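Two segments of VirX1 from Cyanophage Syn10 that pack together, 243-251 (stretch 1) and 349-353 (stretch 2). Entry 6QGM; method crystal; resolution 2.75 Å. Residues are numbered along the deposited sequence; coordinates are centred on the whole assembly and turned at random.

Stretch 1 243-251: PFSKKLAND
Stretch 2 (349-353) GFIEP

Residues 243-251 and 349-353 of VirX1 belong to one chain, and their touching residues lie at least 102 positions apart in sequence. The contact is small, burying 254 Å² over both sides. Side chains make most of it. No backbone hydrogen bond joins the two stretches.

Stretch 1 has no regular helix or strand. Pro243 is extended, with phi/psi of -75/159. Phe244 (-97/14), Ser245 (-62/-16), Lys246 (-73/-24) and Lys247 (-126/-23) then fold into a tight turn. The turn closes on the carbonyl of Phe244, which accepts two hydrogen bonds: Lys247 N to Phe244 O at 3.0 Å and Leu248 N to Phe244 O at 2.9 Å. Leu248 (-122/119) is extended, Ala249 (-84/-17) bends the chain, Asn250 (-79/120) extends it again, and Asp251 is at -128/-2.

Stretch 2 is largely extended. A weakly bonded strand lies at about Gly349 (-159/165) and Phe350 (-160/131). Ile351 (-111/136) and Glu352 (-48/139) follow, then Pro353 (-79/44). In register, Phe244 CA lies 8.5 Å from Ile351 CA, and Asn250 CA lies 7.6 Å from Glu352 CA. Both stretches therefore advance in the same sense past each other, although the turn in stretch 1 puts six residue steps against one in stretch 2.

Glu352 has the most surface covered, 74 Å². Its CA-to-CB bond points toward stretch 1, with chi1 62° (p), chi2 176° (t) and chi3 -23°. The carboxylate meets the amide of Asn250, whose CA-to-CB bond also points toward the partner (chi1 -64°, m; chi2 -22°). Asn250 ND2 donates a hydrogen bond to Glu352 OE1 at 2.7 Å. The N-H...acceptor angle is 171°, so the bond is short and nearly straight. Both residues are buried, and the amide N-H finds a carboxyl oxygen as acceptor. Glu352 OE1 and OE2 also have hydrogen-bond partners elsewhere in the structure. Leu248 also lies against the carboxylate: Leu248 CD2 is 3.8 Å from Glu352 OE2, a van der Waals approach.

Phe244 has 44 Å² covered. Its CA-to-CB bond points toward stretch 2, with chi1 -67° (m) and chi2 -44°. The ring meets Phe350 by its edge: Phe244 CE2 is 3.5 Å from Phe350 O, which lies near the ring plane. This suits the chemistry, since the ring edge carries partial positive charge and the carbonyl oxygen is negative. The closest approach of the Phe350 side chain (chi1 171°, t; chi2 -84°) is Phe350 CB to Phe244 CE2, 6.6 Å, so Phe350 takes part through its backbone.

Ile351 supplies the apolar link between these two sites. Its CA-to-CB bond points sideways, with chi1 -48° (m) and chi2 157° (t). Ile351 CG1 lies 4.0 Å from Phe244 CE2. Ile351 CG2 lies 4.4 Å from Leu248 CD1, a looser contact. The CA-to-CB bond of Leu248 points toward stretch 2 (chi1 -64°, m; chi2 166°, t), and its side chain touches both Ile351 and Glu352.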

ATOM      1  N   PRO B 243      12.708  19.325  13.531  1.00 57.98           N
ATOM      2  CA  PRO B 243      11.697  20.386  13.485  1.00 56.75           C
ATOM      3  C   PRO B 243      10.715  20.150  12.320  1.00 54.81           C
ATOM      4  O   PRO B 243      11.079  19.433  11.417  1.00 56.04           O
ATOM      5  CB  PRO B 243      12.539  21.657  13.295  1.00 55.81           C
ATOM      6  CG  PRO B 243      13.719  21.177  12.497  1.00 56.64           C
ATOM      7  CD  PRO B 243      14.011  19.779  13.020  1.00 58.41           C
ATOM      8  N   PHE B 244       9.517  20.745  12.372  1.00 52.22           N
ATOM      9  CA  PHE B 244       8.478  20.655  11.314  1.00 51.34           C
ATOM     10  C   PHE B 244       8.528  21.872  10.367  1.00 52.79           C
ATOM     11  O   PHE B 244       7.550  22.048   9.586  1.00 51.76           O
ATOM     12  CB  PHE B 244       7.077  20.567  11.927  1.00 51.74           C
ATOM     13  CG  PHE B 244       6.761  19.305  12.698  1.00 48.90           C
ATOM     14  CD1 PHE B 244       7.121  18.065  12.197  1.00 47.04           C
ATOM     15  CD2 PHE B 244       6.068  19.357  13.901  1.00 47.11           C
ATOM     16  CE1 PHE B 244       6.823  16.909  12.898  1.00 46.74           C
ATOM     17  CE2 PHE B 244       5.772  18.198  14.597  1.00 45.93           C
ATOM     18  CZ  PHE B 244       6.154  16.978  14.094  1.00 46.33           C
ATOM     19  N   SER B 245       9.608  22.671  10.416  1.00 55.22           N
ATOM     20  CA  SER B 245       9.719  24.019   9.781  1.00 54.82           C
ATOM     21  C   SER B 245       9.589  23.947   8.252  1.00 55.00           C
ATOM     22  O   SER B 245       9.348  25.008   7.633  1.00 54.17           O
ATOM     23  CB  SER B 245      10.980  24.744  10.183  1.00 53.71           C
ATOM     24  OG  SER B 245      12.058  23.846  10.308  1.00 54.45           O
ATOM     25  N   LYS B 246       9.727  22.757   7.664  1.00 56.52           N
ATOM     26  CA  LYS B 246       9.560  22.554   6.205  1.00 59.77           C
ATOM     27  C   LYS B 246       8.086  22.624   5.789  1.00 59.51           C
ATOM     28  O   LYS B 246       7.881  22.956   4.614  1.00 61.95           O
ATOM     29  CB  LYS B 246      10.262  21.258   5.785  1.00 63.94           C
ATOM     30  CG  LYS B 246      11.686  21.488   5.274  1.00 68.35           C
ATOM     31  CD  LYS B 246      12.807  20.606   5.821  1.00 70.41           C
ATOM     32  CE  LYS B 246      14.108  21.378   5.786  1.00 75.26           C
ATOM     33  NZ  LYS B 246      15.277  20.470   5.855  1.00 81.08           N
ATOM     34  N   LYS B 247       7.115  22.373   6.680  1.00 56.70           N
ATOM     35  CA  LYS B 247       5.657  22.466   6.333  1.00 57.18           C
ATOM     36  C   LYS B 247       4.884  23.393   7.292  1.00 57.96           C
ATOM     37  O   LYS B 247       3.775  23.881   6.901  1.00 61.45           O
ATOM     38  CB  LYS B 247       5.006  21.079   6.293  1.00 57.08           C
ATOM     39  CG  LYS B 247       5.219  20.239   7.542  1.00 58.78           C
ATOM     40  CD  LYS B 247       4.825  18.812   7.358  1.00 57.63           C
ATOM     41  CE  LYS B 247       4.802  18.086   8.671  1.00 57.66           C
ATOM     42  NZ  LYS B 247       4.455  16.666   8.467  1.00 59.48           N
ATOM     43  N   LEU B 248       5.398  23.613   8.502  1.00 55.65           N
ATOM     44  CA  LEU B 248       4.770  24.499   9.510  1.00 55.63           C
ATOM     45  C   LEU B 248       5.773  25.589   9.895  1.00 56.07           C
ATOM     46  O   LEU B 248       6.834  25.248  10.443  1.00 55.79           O
ATOM     47  CB  LEU B 248       4.347  23.653  10.718  1.00 55.08           C
ATOM     48  CG  LEU B 248       3.271  22.615  10.445  1.00 54.29           C
ATOM     49  CD1 LEU B 248       3.182  21.620  11.593  1.00 54.73           C
ATOM     50  CD2 LEU B 248       1.927  23.294  10.213  1.00 54.97           C
ATOM     51  N   ALA B 249       5.419  26.848   9.643  1.00 55.98           N
ATOM     52  CA  ALA B 249       6.315  28.018   9.784  1.00 56.39           C
ATOM     53  C   ALA B 249       6.348  28.516  11.235  1.00 57.93           C
ATOM     54  O   ALA B 249       7.269  29.263  11.562  1.00 58.81           O
ATOM     55  CB  ALA B 249       5.868  29.099   8.837  1.00 55.93           C
ATOM     56  N   ASN B 250       5.385  28.130  12.065  1.00 61.28           N
ATOM     57  CA  ASN B 250       5.179  28.724  13.414  1.00 63.27           C
ATOM     58  C   ASN B 250       6.202  28.129  14.388  1.00 62.45           C
ATOM     59  O   ASN B 250       6.227  26.924  14.557  1.00 65.53           O
ATOM     60  CB  ASN B 250       3.714  28.585  13.856  1.00 65.77           C
ATOM     61  CG  ASN B 250       2.777  29.365  12.961  1.00 65.01           C
ATOM     62  OD1 ASN B 250       3.209  30.296  12.295  1.00 64.22           O
ATOM     63  ND2 ASN B 250       1.500  29.005  12.948  1.00 65.30           N
ATOM     64  N   ASP B 251       7.038  28.975  14.978  1.00 61.86           N
ATOM     65  CA  ASP B 251       8.164  28.570  15.862  1.00 60.14           C
ATOM     66  C   ASP B 251       8.103  29.329  17.192  1.00 57.75           C
ATOM     67  O   ASP B 251       8.955  29.058  18.056  1.00 60.37           O
ATOM     68  CB  ASP B 251       9.489  28.812  15.146  1.00 60.18           C
ATOM     69  CG  ASP B 251       9.672  30.255  14.710  1.00 60.60           C
ATOM     70  OD1 ASP B 251       8.643  30.960  14.572  1.00 61.01           O
ATOM     71  OD2 ASP B 251      10.828  30.655  14.492  1.00 58.49           O
ATOM     72  N   GLY B 349       7.579  15.586  21.738  1.00 53.63           N
ATOM     73  CA  GLY B 349       7.046  16.236  20.517  1.00 54.07           C
ATOM     74  C   GLY B 349       5.952  17.242  20.823  1.00 55.19           C
ATOM     75  O   GLY B 349       5.408  17.248  21.960  1.00 59.52           O
ATOM     76  N   PHE B 350       5.648  18.083  19.841  1.00 55.75           N
ATOM     77  CA  PHE B 350       4.630  19.151  19.940  1.00 56.94           C
ATOM     78  C   PHE B 350       4.225  19.559  18.519  1.00 57.69           C
ATOM     79  O   PHE B 350       5.112  19.783  17.679  1.00 67.59           O
ATOM     80  CB  PHE B 350       5.192  20.303  20.782  1.00 56.35           C
ATOM     81  CG  PHE B 350       4.348  21.552  20.796  1.00 56.29           C
ATOM     82  CD1 PHE B 350       4.443  22.487  19.781  1.00 54.48           C
ATOM     83  CD2 PHE B 350       3.443  21.789  21.821  1.00 55.98           C
ATOM     84  CE1 PHE B 350       3.666  23.639  19.801  1.00 53.15           C
ATOM     85  CE2 PHE B 350       2.663  22.935  21.830  1.00 53.49           C
ATOM     86  CZ  PHE B 350       2.784  23.857  20.829  1.00 51.95           C
ATOM     87  N   ILE B 351       2.924  19.631  18.262  1.00 54.83           N
ATOM     88  CA  ILE B 351       2.317  20.343  17.100  1.00 57.72           C
ATOM     89  C   ILE B 351       1.576  21.552  17.663  1.00 58.59           C
ATOM     90  O   ILE B 351       0.923  21.399  18.687  1.00 61.74           O
ATOM     91  CB  ILE B 351       1.382  19.419  16.297  1.00 60.20           C
ATOM     92  CG1 ILE B 351       2.039  18.076  15.990  1.00 63.37           C
ATOM     93  CG2 ILE B 351       0.883  20.104  15.034  1.00 60.57           C
ATOM     94  CD1 ILE B 351       1.059  16.966  15.718  1.00 60.82           C
ATOM     95  N   GLU B 352       1.707  22.724  17.043  1.00 62.03           N
ATOM     96  CA  GLU B 352       0.914  23.912  17.442  1.00 62.59           C
ATOM     97  C   GLU B 352      -0.535  23.448  17.541  1.00 58.89           C
ATOM     98  O   GLU B 352      -0.979  22.652  16.710  1.00 57.94           O
ATOM     99  CB  GLU B 352       1.118  25.050  16.447  1.00 65.64           C
ATOM    100  CG  GLU B 352       0.659  24.743  15.018  1.00 67.39           C
ATOM    101  CD  GLU B 352       0.804  25.933  14.096  1.00 69.43           C
ATOM    102  OE1 GLU B 352       0.827  27.049  14.628  1.00 74.94           O
ATOM    103  OE2 GLU B 352       0.983  25.759  12.898  1.00 73.92           O
ATOM    104  N   PRO B 353      -1.304  23.890  18.562  1.00 56.13           N
ATOM    105  CA  PRO B 353      -2.615  23.284  18.865  1.00 54.11           C
ATOM    106  C   PRO B 353      -3.781  23.736  17.969  1.00 50.93           C
ATOM    107  O   PRO B 353      -4.841  23.980  18.474  1.00 50.92           O
ATOM    108  CB  PRO B 353      -2.840  23.708  20.317  1.00 52.85           C
ATOM    109  CG  PRO B 353      -2.208  25.100  20.344  1.00 55.42           C
ATOM    110  CD  PRO B 353      -0.969  24.996  19.467  1.00 55.81           C
TER